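Side-chain contacts in myosin-I heavy chain (Dictyostelium discoideum, PDB 5EJY), which is an actin-based motor with ATPase activity that acts in the early steps of phagocytosis and in adhesion, represented here by its first MyTH4-FERM tail domain: residues 227-230 / 231-235; 307-310 / 311-315. All coordinates share one frame; numbering follows the deposited sequence.

Contact 1: residues 227-230 / 231-235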
ATOM      1  N   SER A 227      -6.233  -5.749   3.695  1.00 18.85           N
ATOM      2  CA  SER A 227      -6.786  -6.835   2.892  1.00 18.51           C
ATOM      3  C   SER A 227      -7.728  -7.703   3.738  1.00 22.54           C
ATOM      4  O   SER A 227      -8.780  -8.115   3.260  1.00 18.61           O
ATOM      5  CB  SER A 227      -5.671  -7.688   2.285  1.00 19.65           C
ATOM      6  OG  SER A 227      -4.883  -6.907   1.405  1.00 19.73           O
ATOM      7  N   ASN A 228      -7.348  -7.969   4.988  1.00 20.50           N
ATOM      8  CA  ASN A 228      -8.227  -8.697   5.905  1.00 20.44           C
ATOM      9  C   ASN A 228      -9.492  -7.907   6.216  1.00 21.14           C
ATOM     10  O   ASN A 228     -10.599  -8.458   6.273  1.00 20.97           O
ATOM     11  CB  ASN A 228      -7.513  -9.002   7.224  1.00 22.81           C
ATOM     12  CG  ASN A 228      -6.373  -9.992   7.071  1.00 27.25           C
ATOM     13  OD1 ASN A 228      -6.269 -10.709   6.072  1.00 23.70           O
ATOM     14  ND2 ASN A 228      -5.515 -10.047   8.082  1.00 28.03           N
ATOM     15  N   ASP A 229      -9.313  -6.615   6.466  1.00 21.14           N
ATOM     16  CA  ASP A 229     -10.433  -5.719   6.769  1.00 22.98           C
ATOM     17  C   ASP A 229     -11.437  -5.706   5.615  1.00 25.48           C
ATOM     18  O   ASP A 229     -12.643  -5.853   5.825  1.00 23.81           O
ATOM     19  CB  ASP A 229      -9.891  -4.310   7.027  1.00 22.63           C
ATOM     20  CG  ASP A 229     -10.909  -3.379   7.658  1.00 31.78           C
ATOM     21  OD1 ASP A 229     -11.943  -3.840   8.206  1.00 30.96           O
ATOM     22  OD2 ASP A 229     -10.646  -2.163   7.619  1.00 34.40           O
ATOM     23  N   LEU A 230     -10.949  -5.522   4.393  1.00 19.49           N
ATOM     24  CA  LEU A 230     -11.841  -5.489   3.237  1.00 24.12           C
ATOM     25  C   LEU A 230     -12.522  -6.841   3.012  1.00 21.24           C
ATOM     26  O   LEU A 230     -13.687  -6.894   2.644  1.00 21.19           O
ATOM     27  CB  LEU A 230     -11.097  -5.085   1.960  1.00 20.26           C
ATOM     28  CG  LEU A 230     -11.434  -3.707   1.396  1.00 33.25           C
ATOM     29  CD1 LEU A 230     -10.937  -3.617  -0.048  1.00 32.51           C
ATOM     30  CD2 LEU A 230     -12.940  -3.409   1.485  1.00 31.93           C
ATOM     31  N   SER A 231     -11.792  -7.928   3.233  1.00 19.57           N
ATOM     32  CA  SER A 231     -12.389  -9.255   3.113  1.00 20.40           C
ATOM     33  C   SER A 231     -13.561  -9.380   4.090  1.00 22.37           C
ATOM     34  O   SER A 231     -14.679  -9.728   3.707  1.00 23.44           O
ATOM     35  CB  SER A 231     -11.343 -10.334   3.402  1.00 21.08           C
ATOM     36  OG  SER A 231     -10.280 -10.270   2.455  1.00 22.17           O
ATOM     37  N   GLN A 232     -13.301  -9.075   5.356  1.00 19.46           N
ATOM     38  CA  GLN A 232     -14.345  -9.193   6.376  1.00 20.95           C
ATOM     39  C   GLN A 232     -15.545  -8.306   6.037  1.00 23.33           C
ATOM     40  O   GLN A 232     -16.702  -8.737   6.123  1.00 23.67           O
ATOM     41  CB  GLN A 232     -13.772  -8.854   7.756  1.00 23.57           C
ATOM     42  CG  GLN A 232     -14.823  -8.861   8.868  1.00 30.47           C
ATOM     43  CD  GLN A 232     -14.204  -8.743  10.257  1.00 40.60           C
ATOM     44  OE1 GLN A 232     -13.075  -8.275  10.412  1.00 43.42           O
ATOM     45  NE2 GLN A 232     -14.943  -9.179  11.271  1.00 48.31           N
ATOM     46  N   ARG A 233     -15.272  -7.074   5.620  1.00 22.01           N
ATOM     47  CA  ARG A 233     -16.332  -6.134   5.291  1.00 24.42           C
ATOM     48  C   ARG A 233     -17.140  -6.510   4.040  1.00 27.82           C
ATOM     49  O   ARG A 233     -18.295  -6.108   3.905  1.00 25.51           O
ATOM     50  CB  ARG A 233     -15.769  -4.715   5.168  1.00 25.66           C
ATOM     51  CG  ARG A 233     -15.162  -4.198   6.472  1.00 24.59           C
ATOM     52  CD  ARG A 233     -14.438  -2.891   6.241  1.00 30.53           C
ATOM     53  NE  ARG A 233     -15.373  -1.890   5.761  1.00 31.53           N
ATOM     54  CZ  ARG A 233     -16.165  -1.176   6.556  1.00 36.00           C
ATOM     55  NH1 ARG A 233     -16.108  -1.334   7.876  1.00 26.92           N
ATOM     56  NH2 ARG A 233     -17.006  -0.297   6.025  1.00 31.98           N
ATOM     57  N   SER A 234     -16.536  -7.274   3.138  1.00 21.58           N
ATOM     58  CA  SER A 234     -17.240  -7.770   1.950  1.00 24.47           C
ATOM     59  C   SER A 234     -17.915  -9.100   2.233  1.00 21.36           C
ATOM     60  O   SER A 234     -18.549  -9.672   1.355  1.00 28.67           O
ATOM     61  CB  SER A 234     -16.252  -7.957   0.789  1.00 24.26           C
ATOM     62  OG  SER A 234     -15.538  -6.763   0.543  1.00 32.06           O
ATOM     63  N   ARG A 235     -17.747  -9.595   3.458  1.00 22.48           N
ATOM     64  CA  ARG A 235     -18.285 -10.884   3.891  1.00 22.84           C
ATOM     65  C   ARG A 235     -17.669 -12.080   3.156  1.00 30.10           C
ATOM     66  O   ARG A 235     -18.328 -13.094   2.925  1.00 25.96           O
ATOM     67  CB  ARG A 235     -19.816 -10.905   3.778  1.00 26.99           C
ATOM     68  CG  ARG A 235     -20.471  -9.616   4.264  1.00 28.76           C
ATOM     69  CD  ARG A 235     -21.945  -9.843   4.637  1.00 39.47           C
ATOM     70  NE  ARG A 235     -22.624  -8.596   4.990  1.00 35.28           N
ATOM     71  CZ  ARG A 235     -22.617  -8.055   6.205  1.00 41.94           C
ATOM     72  NH1 ARG A 235     -21.958  -8.651   7.198  1.00 38.09           N
ATOM     73  NH2 ARG A 235     -23.271  -6.917   6.429  1.00 35.73           N
TER
HETATM   74  O   HOH W   1     -14.036  -2.582   9.657  1.00 34.14           O
HETATM   75  O   HOH W   2     -12.756  -5.791   9.786  1.00 40.96           O

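Contact 2: residues 307-310 / 311-315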
ATOM      1  N   ILE A 307     -17.409 -18.035   0.081  1.00 37.90           N
ATOM      2  CA  ILE A 307     -16.699 -18.499  -1.112  1.00 38.89           C
ATOM      3  C   ILE A 307     -17.328 -17.900  -2.362  1.00 37.22           C
ATOM      4  O   ILE A 307     -16.635 -17.575  -3.328  1.00 36.43           O
ATOM      5  CB  ILE A 307     -16.728 -20.033  -1.240  1.00 41.73           C
ATOM      6  CG1 ILE A 307     -16.254 -20.700   0.049  1.00 47.17           C
ATOM      7  CG2 ILE A 307     -15.858 -20.489  -2.417  1.00 37.02           C
ATOM      8  CD1 ILE A 307     -14.767 -20.611   0.280  1.00 45.52           C
ATOM      9  N   ASN A 308     -18.647 -17.752  -2.337  1.00 34.14           N
ATOM     10  CA  ASN A 308     -19.385 -17.183  -3.462  1.00 34.12           C
ATOM     11  C   ASN A 308     -19.126 -15.694  -3.728  1.00 38.51           C
ATOM     12  O   ASN A 308     -19.058 -15.275  -4.888  1.00 34.65           O
ATOM     13  CB  ASN A 308     -20.891 -17.449  -3.324  1.00 42.93           C
ATOM     14  CG  ASN A 308     -21.250 -18.927  -3.486  1.00 45.03           C
ATOM     15  OD1 ASN A 308     -20.657 -19.641  -4.292  1.00 46.82           O
ATOM     16  ND2 ASN A 308     -22.223 -19.388  -2.705  1.00 54.96           N
ATOM     17  N   VAL A 309     -19.002 -14.885  -2.676  1.00 32.27           N
ATOM     18  CA  VAL A 309     -18.643 -13.476  -2.878  1.00 29.97           C
ATOM     19  C   VAL A 309     -17.243 -13.376  -3.501  1.00 23.85           C
ATOM     20  O   VAL A 309     -17.015 -12.576  -4.408  1.00 24.16           O
ATOM     21  CB  VAL A 309     -18.666 -12.659  -1.568  1.00 32.76           C
ATOM     22  CG1 VAL A 309     -18.096 -11.273  -1.805  1.00 25.85           C
ATOM     23  CG2 VAL A 309     -20.092 -12.559  -1.019  1.00 34.61           C
ATOM     24  N   GLU A 310     -16.327 -14.201  -3.015  1.00 25.81           N
ATOM     25  CA  GLU A 310     -14.970 -14.237  -3.551  1.00 26.39           C
ATOM     26  C   GLU A 310     -14.979 -14.571  -5.037  1.00 29.74           C
ATOM     27  O   GLU A 310     -14.292 -13.928  -5.836  1.00 25.28           O
ATOM     28  CB  GLU A 310     -14.144 -15.285  -2.814  1.00 27.16           C
ATOM     29  CG  GLU A 310     -14.035 -15.047  -1.304  1.00 23.71           C
ATOM     30  CD  GLU A 310     -13.336 -16.178  -0.596  1.00 28.42           C
ATOM     31  OE1 GLU A 310     -12.786 -17.062  -1.291  1.00 30.59           O
ATOM     32  OE2 GLU A 310     -13.321 -16.187   0.657  1.00 27.26           O
ATOM     33  N   ASN A 311     -15.750 -15.587  -5.401  1.00 28.85           N
ATOM     34  CA  ASN A 311     -15.759 -16.066  -6.782  1.00 32.66           C
ATOM     35  C   ASN A 311     -16.329 -15.031  -7.748  1.00 30.80           C
ATOM     36  O   ASN A 311     -15.826 -14.881  -8.849  1.00 29.72           O
ATOM     37  CB  ASN A 311     -16.474 -17.421  -6.901  1.00 32.04           C
ATOM     38  CG  ASN A 311     -15.705 -18.544  -6.225  1.00 33.99           C
ATOM     39  OD1 ASN A 311     -14.518 -18.411  -5.928  1.00 40.16           O
ATOM     40  ND2 ASN A 311     -16.373 -19.657  -5.982  1.00 41.16           N
ATOM     41  N   GLU A 312     -17.358 -14.297  -7.326  1.00 27.07           N
ATOM     42  CA  GLU A 312     -17.911 -13.213  -8.153  1.00 27.88           C
ATOM     43  C   GLU A 312     -16.905 -12.087  -8.391  1.00 31.24           C
ATOM     44  O   GLU A 312     -16.791 -11.577  -9.511  1.00 26.80           O
ATOM     45  CB  GLU A 312     -19.190 -12.636  -7.529  1.00 34.49           C
ATOM     46  CG  GLU A 312     -20.293 -13.660  -7.329  1.00 38.54           C
ATOM     47  CD  GLU A 312     -20.916 -14.137  -8.636  1.00 46.23           C
ATOM     48  OE1 GLU A 312     -20.840 -13.408  -9.651  1.00 42.73           O
ATOM     49  OE2 GLU A 312     -21.482 -15.253  -8.645  1.00 50.22           O
ATOM     50  N   PHE A 313     -16.184 -11.676  -7.346  1.00 26.04           N
ATOM     51  CA  PHE A 313     -15.130 -10.683  -7.541  1.00 26.34           C
ATOM     52  C   PHE A 313     -14.143 -11.242  -8.573  1.00 22.32           C
ATOM     53  O   PHE A 313     -13.729 -10.548  -9.512  1.00 23.92           O
ATOM     54  CB  PHE A 313     -14.393 -10.375  -6.222  1.00 25.86           C
ATOM     55  CG  PHE A 313     -15.065  -9.313  -5.358  1.00 26.52           C
ATOM     56  CD1 PHE A 313     -15.721  -8.237  -5.926  1.00 25.46           C
ATOM     57  CD2 PHE A 313     -15.002  -9.392  -3.965  1.00 27.32           C
ATOM     58  CE1 PHE A 313     -16.329  -7.262  -5.121  1.00 31.78           C
ATOM     59  CE2 PHE A 313     -15.594  -8.427  -3.162  1.00 27.13           C
ATOM     60  CZ  PHE A 313     -16.259  -7.360  -3.740  1.00 30.86           C
ATOM     61  N   TYR A 314     -13.773 -12.503  -8.405  1.00 21.90           N
ATOM     62  CA  TYR A 314     -12.797 -13.094  -9.316  1.00 24.21           C
ATOM     63  C   TYR A 314     -13.257 -13.157 -10.783  1.00 29.52           C
ATOM     64  O   TYR A 314     -12.472 -12.867 -11.686  1.00 24.23           O
ATOM     65  CB  TYR A 314     -12.324 -14.472  -8.839  1.00 25.78           C
ATOM     66  CG  TYR A 314     -11.432 -15.128  -9.870  1.00 26.55           C
ATOM     67  CD1 TYR A 314     -10.254 -14.508 -10.283  1.00 24.79           C
ATOM     68  CD2 TYR A 314     -11.783 -16.333 -10.464  1.00 26.49           C
ATOM     69  CE1 TYR A 314      -9.432 -15.085 -11.254  1.00 22.14           C
ATOM     70  CE2 TYR A 314     -10.955 -16.928 -11.436  1.00 25.91           C
ATOM     71  CZ  TYR A 314      -9.788 -16.301 -11.816  1.00 24.96           C
ATOM     72  OH  TYR A 314      -8.977 -16.884 -12.778  1.00 27.58           O
ATOM     73  N   TYR A 315     -14.512 -13.534 -11.030  1.00 27.23           N
ATOM     74  CA  TYR A 315     -15.004 -13.591 -12.410  1.00 30.08           C
ATOM     75  C   TYR A 315     -14.839 -12.253 -13.117  1.00 29.35           C
ATOM     76  O   TYR A 315     -14.506 -12.212 -14.296  1.00 26.77           O
ATOM     77  CB  TYR A 315     -16.476 -14.016 -12.488  1.00 29.03           C
ATOM     78  CG  TYR A 315     -16.784 -15.351 -11.865  1.00 32.52           C
ATOM     79  CD1 TYR A 315     -15.849 -16.369 -11.853  1.00 35.84           C
ATOM     80  CD2 TYR A 315     -18.021 -15.583 -11.257  1.00 38.35           C
ATOM     81  CE1 TYR A 315     -16.137 -17.594 -11.267  1.00 40.22           C
ATOM     82  CE2 TYR A 315     -18.316 -16.797 -10.679  1.00 35.89           C
ATOM     83  CZ  TYR A 315     -17.373 -17.798 -10.685  1.00 39.61           C
ATOM     84  OH  TYR A 315     -17.672 -19.009 -10.099  1.00 46.12           O
TER
HETATM   85  O   HOH W   3     -18.946 -19.858  -6.464  1.00 48.27           O
HETATM   86  O   HOH W   4     -13.122 -18.615  -3.680  1.00 43.29           O

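Contact 1: residues 227-230 / 231-235
Ser227 to Leu230 accept the backbone N-H groups of Ser231 to Ser234, four residues on, in the last turns of helix 223-233. The helix belongs to the ubiquitin-like lobe of the FERM domain and ends in a Schellman motif, with Arg235 at positive phi (65°). Two serines bond back to the carbonyl four residues earlier. Ser231 OG lies beside its own backbone N (chi1 -62°) and donates to Ser227 O at 2.7 Å. Ser231 N reaches the same oxygen from the opposite face of the carbonyl plane, at 3.0 Å. Ser234 OG repeats this on Leu230 O at 2.8 Å, again across the plane from its own N-H. Ser231 OG also bonds to Asn243 ND2. Without this hydroxyl, as with an alanine here, Ser227 O would probably lose its second donor and Asn243 ND2 this partner. On the more exposed side, Asp229 and Arg233 run side by side. Arg233 CD comes 3.3 Å from Asp229 OD1. Beyond it the chain bends at chi3 (61°). The charged atoms do not touch, and the two flat groups are steeply inclined to each other. Two waters fill in the polar links. One gives a hydrogen to Asp229 OD1 and accepts from Arg233 NH1 in the guanidinium plane; the other donates both to Asp229 OD1 and to Gln232 OE1, 2.6 Å away.

Contact 2: residues 307-310 / 311-315
Asn311 ND2 donates to a water at 2.6 Å, and that water donates in turn to Asn308 OD1. The two asparagines are thus joined one turn apart on helix 304-322, in the central lobe of the FERM domain. The other end of the amide, Asn311 OD1, lies 2.7 Å from a second water, which also sits beside Glu310 OE1. That carboxylate oxygen has a stronger partner in Arg237, with which it forms a salt bridge. Asn311 CG stands anti to its carbonyl carbon (chi1 -68°), and this turns the amide back along the helix. It lies alongside Ile307, with ND2 3.7 Å from the methyl CG2. Ile307 O is close to the amide as well, but its hydrogen bond comes from the backbone N of Asn311. The backbone bonds between Asn308 and Glu312, Val309 and Phe313, and Glu310 and Tyr314 continue the same helical pattern. Val309 and Phe313 make the apolar side of the contact. They point the same way, and Val309 CG1 meets the ring atom CE2 of Phe313 at 4.0 Å. CG1 stands anti to the backbone N of Val309 (chi1 172°), the branch that meets the ring. Further on, Asn311 O accepts the N-H of Tyr315 and also lies over the centre of the Tyr315 ring, 3.1 Å above its plane. Tyr315 packs on Val398 and Glu402 of helix 390-402, and Tyr314 meets Phe294 edge-to-face while its OH accepts from Asn408 N. Phe313 O accepts from Thr208 OG1, just beyond strand 201-207.

In the fold
From the N terminus, the chain leaves the MyTH4 domain and enters the FERM domain, where contact 1 comes first, at the end of helix 223-233. There Leu230 packs on strands 212-217 and 285-291. The chain then completes the ubiquitin-like lobe and passes into the central lobe, where contact 2 lies near the start of helix 304-322. Each contact spans about one helical turn and closes no long loop. They follow in series, without nesting or crossing. Their centres are about 13 Å apart, yet they touch: Ser234 packs against Val309 and Phe313, and Arg235 O accepts from Ser306 OG. The two lobes meet here.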